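Local coordinates for protein EH1AB1 (Metagenome, PDB 6RKY) that probably hydrolyses carboxylic esters, as an alpha/beta hydrolase-fold enzyme of metagenomic origin, at residues G268-R273 with T298-F303. Residues are numbered along the deposited sequence; the frame is centred on the assembly and turned at random.
With ZK8 (hexyl-[2-(3-oxidanylpyridin-2-yl)pyridin-3-yl]oxy-phosphinic acid), chain F.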
# COMPACT_ATOMS: atom_id res chain seq x y z
N GLY A 268 -7.58 -3.48 12.80
CA GLY A 268 -7.98 -2.49 13.81
C GLY A 268 -8.12 -3.07 15.19
O GLY A 268 -7.69 -2.39 16.14
N TYR A 269 -8.68 -4.28 15.30
CA TYR A 269 -9.01 -4.94 16.61
C TYR A 269 -8.05 -6.10 16.87
O TYR A 269 -8.48 -7.18 17.27
CB TYR A 269 -10.46 -5.38 16.61
CG TYR A 269 -11.42 -4.23 16.65
CD1 TYR A 269 -11.92 -3.76 17.85
CD2 TYR A 269 -11.79 -3.57 15.49
CE1 TYR A 269 -12.79 -2.68 17.90
CE2 TYR A 269 -12.66 -2.49 15.52
CZ TYR A 269 -13.16 -2.05 16.73
OH TYR A 269 -14.01 -0.99 16.73
N ASP A 270 -6.77 -5.85 16.67
CA ASP A 270 -5.70 -6.87 16.76
C ASP A 270 -4.75 -6.42 17.86
O ASP A 270 -4.15 -5.35 17.78
CB ASP A 270 -5.11 -7.05 15.36
CG ASP A 270 -3.82 -7.83 15.26
OD1 ASP A 270 -3.54 -8.67 16.16
OD2 ASP A 270 -3.08 -7.56 14.28
N PRO A 271 -4.58 -7.22 18.93
CA PRO A 271 -3.57 -6.94 19.94
C PRO A 271 -2.27 -6.43 19.31
O PRO A 271 -1.67 -5.52 19.87
CB PRO A 271 -3.36 -8.29 20.61
CG PRO A 271 -4.75 -8.94 20.53
CD PRO A 271 -5.30 -8.49 19.19
N LEU A 272 -1.91 -6.99 18.15
CA LEU A 272 -0.57 -6.76 17.51
C LEU A 272 -0.54 -5.50 16.64
O LEU A 272 0.56 -5.21 16.10
CB LEU A 272 -0.23 -7.99 16.67
CG LEU A 272 -0.13 -9.31 17.44
CD1 LEU A 272 0.33 -10.41 16.53
CD2 LEU A 272 0.79 -9.19 18.64
N ARG A 273 -1.65 -4.77 16.51
CA ARG A 273 -1.71 -3.60 15.59
C ARG A 273 -0.53 -2.67 15.83
O ARG A 273 0.21 -2.43 14.87
CB ARG A 273 -3.00 -2.80 15.76
CG ARG A 273 -3.16 -1.64 14.79
CD ARG A 273 -4.41 -0.89 15.23
NE ARG A 273 -4.15 -0.08 16.42
CZ ARG A 273 -5.05 0.39 17.28
NH1 ARG A 273 -6.33 0.13 17.12
NH2 ARG A 273 -4.66 1.13 18.30
N THR A 298 -11.84 -4.83 11.51
CA THR A 298 -11.64 -6.30 11.36
C THR A 298 -10.55 -6.76 12.33
O THR A 298 -9.84 -5.91 12.87
CB THR A 298 -11.39 -6.71 9.91
OG1 THR A 298 -11.74 -8.09 9.77
CG2 THR A 298 -9.97 -6.52 9.46
N ILE A 299 -10.40 -8.08 12.47
CA ILE A 299 -9.66 -8.73 13.59
C ILE A 299 -8.41 -9.43 13.06
O ILE A 299 -8.34 -9.69 11.85
CB ILE A 299 -10.58 -9.73 14.30
CG1 ILE A 299 -11.13 -10.77 13.32
CG2 ILE A 299 -11.68 -9.01 15.06
CD1 ILE A 299 -11.89 -11.88 13.98
N HIS A 300 -7.48 -9.75 13.96
CA HIS A 300 -6.39 -10.73 13.74
C HIS A 300 -6.98 -12.00 13.11
O HIS A 300 -8.05 -12.42 13.57
CB HIS A 300 -5.70 -11.06 15.05
CG HIS A 300 -4.41 -11.76 14.85
ND1 HIS A 300 -3.26 -11.06 14.55
CD2 HIS A 300 -4.09 -13.07 14.84
CE1 HIS A 300 -2.26 -11.91 14.42
NE2 HIS A 300 -2.74 -13.15 14.60
N GLY A 301 -6.31 -12.56 12.10
CA GLY A 301 -6.75 -13.82 11.46
C GLY A 301 -7.51 -13.62 10.17
O GLY A 301 -7.63 -14.61 9.43
N PHE A 302 -8.01 -12.41 9.89
CA PHE A 302 -8.98 -12.12 8.79
C PHE A 302 -8.36 -12.44 7.42
O PHE A 302 -9.09 -12.76 6.48
CB PHE A 302 -9.48 -10.68 8.84
CG PHE A 302 -8.59 -9.65 8.20
CD1 PHE A 302 -7.44 -9.20 8.83
CD2 PHE A 302 -8.96 -9.07 6.98
CE1 PHE A 302 -6.64 -8.24 8.23
CE2 PHE A 302 -8.16 -8.10 6.38
CZ PHE A 302 -7.00 -7.70 7.01
N PHE A 303 -7.04 -12.40 7.33
CA PHE A 303 -6.28 -12.69 6.08
C PHE A 303 -6.48 -14.13 5.62
O PHE A 303 -6.28 -14.39 4.43
CB PHE A 303 -4.80 -12.44 6.30
CG PHE A 303 -3.99 -12.27 5.05
CD1 PHE A 303 -3.23 -13.32 4.56
CD2 PHE A 303 -3.94 -11.04 4.41
CE1 PHE A 303 -2.43 -13.14 3.45
CE2 PHE A 303 -3.15 -10.87 3.28
CZ PHE A 303 -2.40 -11.92 2.81
C10 ZK8 F . -4.40 -17.41 11.82
C11 ZK8 F . -3.15 -16.80 11.68
C12 ZK8 F . -2.34 -16.60 12.81
C13 ZK8 F . -4.64 -18.06 15.38
C14 ZK8 F . -4.19 -17.89 16.72
C15 ZK8 F . -4.92 -18.43 17.79
C16 ZK8 F . -6.10 -19.15 17.55
C17 ZK8 F . -6.56 -19.33 16.24
P01 ZK8 F . -0.45 -15.96 15.10
C01 ZK8 F . -0.44 -14.94 16.56
C07 ZK8 F . -2.76 -16.98 14.10
N01 ZK8 F . -4.68 -17.73 13.07
C02 ZK8 F . 0.62 -15.25 17.61
C08 ZK8 F . -4.05 -17.60 14.24
N02 ZK8 F . -5.77 -18.77 15.33
O02 ZK8 F . -3.01 -17.17 17.04
C03 ZK8 F . 1.53 -14.06 17.93
O03 ZK8 F . -1.89 -16.72 15.25
C04 ZK8 F . 2.28 -14.28 19.25
C05 ZK8 F . 3.72 -14.75 19.03
C06 ZK8 F . 4.09 -15.85 20.02
O1 ZK8 F . 0.78 -16.82 14.95
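D270 and H300 meet here as the probable acid and histidine of a Ser-His-Asp catalytic triad in the alpha/beta hydrolase fold. D270 sits in the loop between strand 262-267 and helix 273-285. H300 lies just past the short strand 298-299. CG of H300 is anti to the backbone N (chi1 -166°), which carries the ring out between D270 and the ligand ZK8. From the base outward, H300 CB rests 3.4 Å from D270 OD1. CG is also near D270 OD1. ND1 then donates to D270 OD1 at 2.9 Å, but the bond is weak, with an N-H...O angle of 122°. The carboxylate and ring planes are 49° apart. D270 OD2 lies near the ring plane, at its edge, 3.5 Å from H300 ND1. CE1 of H300 meets a methyl, L272 CD1, at 3.7 Å. At the tip, H300 NE2 comes within 3.5 Å of C01 of ZK8, the first carbon of its hexyl chain. NE2 also makes a weak hydrogen bond with S175 OG, the likely nucleophile on its elbow. ZK8 is also hydrogen-bonded to the backbone N atoms of G103, G104 and A176, consistent with an oxyanion hole. Shortening H300 to an alanine would probably leave D270 OD1 without its ring partner and break the link from the acid to S175. Earlier in both segments the backbones join: Y269 N donates to T298 O at 3.1 Å. Beside that bond, Y269 CB packs on the I299 CG2 methyl at 4.1 Å. D270 is positioned from its own side too. In the turn leading into the helix, its OD1 accepts a capping bond from L272 N, which comes from above the carboxylate plane at 3.1 Å.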